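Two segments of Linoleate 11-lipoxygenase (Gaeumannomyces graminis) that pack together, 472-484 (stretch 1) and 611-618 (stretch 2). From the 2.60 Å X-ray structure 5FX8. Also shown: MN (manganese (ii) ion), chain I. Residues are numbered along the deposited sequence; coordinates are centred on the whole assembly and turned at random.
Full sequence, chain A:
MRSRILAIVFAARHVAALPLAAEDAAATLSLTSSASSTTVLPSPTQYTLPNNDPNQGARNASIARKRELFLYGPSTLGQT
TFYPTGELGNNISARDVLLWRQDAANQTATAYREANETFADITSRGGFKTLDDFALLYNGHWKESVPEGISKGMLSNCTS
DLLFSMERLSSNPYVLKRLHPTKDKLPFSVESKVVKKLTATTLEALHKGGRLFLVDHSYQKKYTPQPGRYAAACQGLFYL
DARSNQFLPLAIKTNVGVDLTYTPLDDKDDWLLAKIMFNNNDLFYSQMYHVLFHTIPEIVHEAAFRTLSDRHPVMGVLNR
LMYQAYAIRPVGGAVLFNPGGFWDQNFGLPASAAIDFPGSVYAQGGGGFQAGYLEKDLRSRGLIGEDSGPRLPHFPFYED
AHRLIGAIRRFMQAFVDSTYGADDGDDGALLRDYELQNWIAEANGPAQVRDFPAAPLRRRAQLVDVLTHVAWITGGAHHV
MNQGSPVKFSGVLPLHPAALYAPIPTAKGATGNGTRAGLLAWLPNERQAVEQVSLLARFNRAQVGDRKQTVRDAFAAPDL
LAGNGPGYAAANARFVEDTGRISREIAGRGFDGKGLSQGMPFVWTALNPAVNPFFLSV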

# COMPACT_ATOMS: atom_id res chain seq x y z
N TRP A 472 6.29 10.97 -7.84
CA TRP A 472 6.08 9.80 -8.67
C TRP A 472 6.45 8.53 -7.91
O TRP A 472 5.76 7.51 -8.02
CB TRP A 472 6.89 9.94 -9.98
CG TRP A 472 7.25 8.62 -10.56
CD1 TRP A 472 8.48 8.04 -10.55
CD2 TRP A 472 6.35 7.65 -11.14
NE1 TRP A 472 8.41 6.79 -11.10
CE2 TRP A 472 7.11 6.52 -11.46
CE3 TRP A 472 4.98 7.63 -11.40
CZ2 TRP A 472 6.56 5.41 -12.04
CZ3 TRP A 472 4.44 6.52 -11.97
CH2 TRP A 472 5.22 5.42 -12.27
N ILE A 473 7.49 8.59 -7.08
CA ILE A 473 7.80 7.48 -6.20
C ILE A 473 6.68 7.25 -5.20
O ILE A 473 6.20 6.13 -5.02
CB ILE A 473 9.14 7.71 -5.51
CG1 ILE A 473 10.27 7.57 -6.52
CG2 ILE A 473 9.37 6.71 -4.39
CD1 ILE A 473 11.53 8.14 -5.97
N THR A 474 6.23 8.30 -4.53
CA THR A 474 5.31 7.96 -3.46
C THR A 474 3.92 7.67 -3.96
O THR A 474 3.17 6.96 -3.29
CB THR A 474 5.26 9.06 -2.37
OG1 THR A 474 4.56 10.21 -2.84
CG2 THR A 474 6.64 9.44 -1.97
N GLY A 475 3.55 8.13 -5.14
CA GLY A 475 2.18 7.92 -5.52
C GLY A 475 2.04 7.03 -6.72
O GLY A 475 0.94 6.86 -7.23
N GLY A 476 3.15 6.48 -7.19
CA GLY A 476 3.19 5.70 -8.40
C GLY A 476 4.15 4.53 -8.36
O GLY A 476 3.71 3.40 -8.28
N ALA A 477 5.46 4.78 -8.39
CA ALA A 477 6.43 3.69 -8.43
C ALA A 477 6.28 2.73 -7.23
O ALA A 477 6.38 1.51 -7.40
CB ALA A 477 7.83 4.25 -8.48
N HIS A 478 6.08 3.26 -6.02
CA HIS A 478 5.91 2.38 -4.87
C HIS A 478 4.77 1.40 -5.08
O HIS A 478 4.89 0.22 -4.75
CB HIS A 478 5.65 3.19 -3.61
CG HIS A 478 5.40 2.34 -2.41
ND1 HIS A 478 4.16 1.85 -2.09
CD2 HIS A 478 6.24 1.84 -1.48
CE1 HIS A 478 4.24 1.12 -1.00
NE2 HIS A 478 5.50 1.10 -0.60
N HIS A 479 3.67 1.87 -5.63
CA HIS A 479 2.47 1.06 -5.69
C HIS A 479 2.49 0.09 -6.85
O HIS A 479 1.57 -0.71 -6.99
CB HIS A 479 1.26 1.98 -5.73
CG HIS A 479 1.32 3.12 -4.76
ND1 HIS A 479 1.77 2.98 -3.46
CD2 HIS A 479 0.98 4.42 -4.89
CE1 HIS A 479 1.69 4.14 -2.84
NE2 HIS A 479 1.22 5.03 -3.69
N VAL A 480 3.51 0.13 -7.68
CA VAL A 480 3.67 -0.91 -8.67
C VAL A 480 4.38 -2.11 -8.05
O VAL A 480 4.09 -3.26 -8.38
CB VAL A 480 4.42 -0.34 -9.89
CG1 VAL A 480 4.75 -1.40 -10.90
CG2 VAL A 480 3.62 0.75 -10.53
N MET A 481 5.31 -1.86 -7.13
CA MET A 481 6.09 -2.94 -6.56
C MET A 481 5.45 -3.53 -5.31
O MET A 481 5.51 -4.73 -5.11
CB MET A 481 7.50 -2.45 -6.22
CG MET A 481 8.33 -1.99 -7.38
SD MET A 481 8.82 -3.35 -8.43
CE MET A 481 10.59 -3.30 -8.17
N ASN A 482 4.83 -2.70 -4.49
CA ASN A 482 4.36 -3.03 -3.16
C ASN A 482 2.91 -2.60 -3.11
O ASN A 482 2.22 -2.70 -4.12
CB ASN A 482 5.19 -2.30 -2.12
CG ASN A 482 5.00 -2.85 -0.74
OD1 ASN A 482 4.88 -2.10 0.22
ND2 ASN A 482 4.95 -4.17 -0.64
N GLN A 483 2.45 -2.11 -1.97
CA GLN A 483 1.07 -1.65 -1.77
C GLN A 483 0.13 -2.79 -2.19
O GLN A 483 0.31 -3.91 -1.70
CB GLN A 483 0.89 -0.32 -2.51
CG GLN A 483 -0.29 0.54 -2.02
CD GLN A 483 -0.20 1.03 -0.56
OE1 GLN A 483 0.79 1.61 -0.13
NE2 GLN A 483 -1.26 0.84 0.17
N GLY A 484 -0.86 -2.56 -3.05
CA GLY A 484 -1.79 -3.61 -3.41
C GLY A 484 -1.35 -4.47 -4.55
O GLY A 484 -2.05 -5.41 -4.94
N VAL A 611 -7.10 4.82 -6.56
CA VAL A 611 -6.99 3.68 -5.67
C VAL A 611 -5.75 3.78 -4.79
O VAL A 611 -5.76 3.37 -3.64
CB VAL A 611 -6.98 2.37 -6.49
CG1 VAL A 611 -6.79 1.17 -5.60
CG2 VAL A 611 -8.27 2.27 -7.31
N ASN A 612 -4.72 4.32 -5.31
CA ASN A 612 -3.48 4.36 -4.59
C ASN A 612 -3.43 5.53 -3.61
O ASN A 612 -4.06 6.55 -3.83
CB ASN A 612 -2.34 4.45 -5.57
CG ASN A 612 -2.13 3.16 -6.27
OD1 ASN A 612 -2.32 2.12 -5.64
ND2 ASN A 612 -1.76 3.18 -7.53
N PRO A 613 -2.72 5.39 -2.51
CA PRO A 613 -2.46 6.55 -1.67
C PRO A 613 -1.40 7.44 -2.29
O PRO A 613 -0.61 7.00 -3.11
CB PRO A 613 -1.95 5.92 -0.37
CG PRO A 613 -1.32 4.74 -0.78
CD PRO A 613 -2.08 4.19 -1.96
N PHE A 614 -1.35 8.68 -1.80
CA PHE A 614 -0.36 9.64 -2.28
C PHE A 614 0.97 9.54 -1.55
O PHE A 614 1.88 10.30 -1.85
CB PHE A 614 -0.90 11.08 -2.18
CG PHE A 614 -1.10 11.57 -0.78
CD1 PHE A 614 -0.04 12.03 -0.02
CD2 PHE A 614 -2.35 11.56 -0.21
CE1 PHE A 614 -0.22 12.44 1.26
CE2 PHE A 614 -2.54 11.97 1.07
CZ PHE A 614 -1.47 12.41 1.81
N PHE A 615 1.09 8.65 -0.58
CA PHE A 615 2.27 8.56 0.26
C PHE A 615 2.69 7.11 0.33
O PHE A 615 1.98 6.22 -0.15
CB PHE A 615 2.00 9.13 1.66
CG PHE A 615 0.88 8.44 2.40
CD1 PHE A 615 -0.45 8.71 2.08
CD2 PHE A 615 1.16 7.52 3.41
CE1 PHE A 615 -1.49 8.06 2.76
CE2 PHE A 615 0.12 6.87 4.09
CZ PHE A 615 -1.19 7.14 3.77
N LEU A 616 3.85 6.87 0.94
CA LEU A 616 4.43 5.53 1.11
C LEU A 616 3.79 4.87 2.33
O LEU A 616 4.30 4.94 3.44
CB LEU A 616 5.95 5.62 1.24
CG LEU A 616 6.80 6.27 0.12
CD1 LEU A 616 8.17 6.68 0.63
CD2 LEU A 616 6.98 5.40 -1.10
N SER A 617 2.66 4.20 2.12
CA SER A 617 1.82 3.78 3.23
C SER A 617 2.21 2.43 3.84
O SER A 617 1.86 2.17 4.99
CB SER A 617 0.35 3.78 2.82
OG SER A 617 0.01 2.66 2.05
N VAL A 618 2.95 1.59 3.13
CA VAL A 618 3.43 0.34 3.70
C VAL A 618 4.86 -0.01 3.29
O VAL A 618 5.28 0.25 2.14
CB VAL A 618 2.48 -0.82 3.36
CG1 VAL A 618 1.18 -0.68 4.11
CG2 VAL A 618 2.21 -0.86 1.86
MN MN I . 6.48 -0.37 0.76
O HOH W 1 -1.73 -0.44 -5.36
O HOH W 2 7.12 -2.04 2.40

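The manganese ion ties the end of the chain to the helix. His-478 NE2 lies 2.2 Å from MN, Asn-482 OD1 2.4 Å and the backbone O of Val-618 1.9 Å; water 2 and two atoms from elsewhere in the structure complete the shell. His-478 NE2 and Val-618 O lie 2.9 Å apart as fellow ligands of the metal; NE2 turns its lone pair to the manganese and has no proton to donate. Imidazole suits this place, since one nitrogen can bind metal while the other donates: His-478 ND1 donates a hydrogen bond to His-479 ND1 at 3.0 Å. Asn-482, the first residue to leave helical geometry, divides its amide similarly, with OD1 on the metal and ND2 hydrogen-bonded elsewhere in the structure.

His-479 passes the chain of bonds onward. Its ND1 accepts, so its NE2 can donate, and it does so to Pro-613 O at 2.8 Å. Pro-613 also lays CD over the face of this ring, 4.0 Å from the centroid, in a CH-pi contact. Nearby, the Thr-474 hydroxyl, with chi1 in p, donates from OG1 to Phe-614 O at 2.9 Å, while its methyl CG2 rests 3.8 Å from Leu-616 CG; a small side chain thus meets both a carbonyl and an apolar neighbour. Leu-616 CD2 also packs 3.6 Å from His-478 CB, filling space beside the helix.

The backbones come closest at Gly-475, whose CA lies 4.5 Å from Phe-614 CA. Both phenylalanines direct their CA-to-CB bonds away from the helix, leaving their backbone to face it.

Beyond the helix, the CA-to-CB bond of Gln-483 points sideways, but its long side chain brings its end nearer, so that OE1 accepts a short 2.5 Å hydrogen bond from Ser-617 OG, a hydroxyl on a short stem that stays close to its own backbone. Water 1 links the stretches again, accepting from Gly-484 N at 3.3 Å and donating to Asn-612 OD1 at 2.6 Å; Asn-612 ND2 is hydrogen-bonded elsewhere in the structure. Between them the two stretches bury 588 Å², both sides summed.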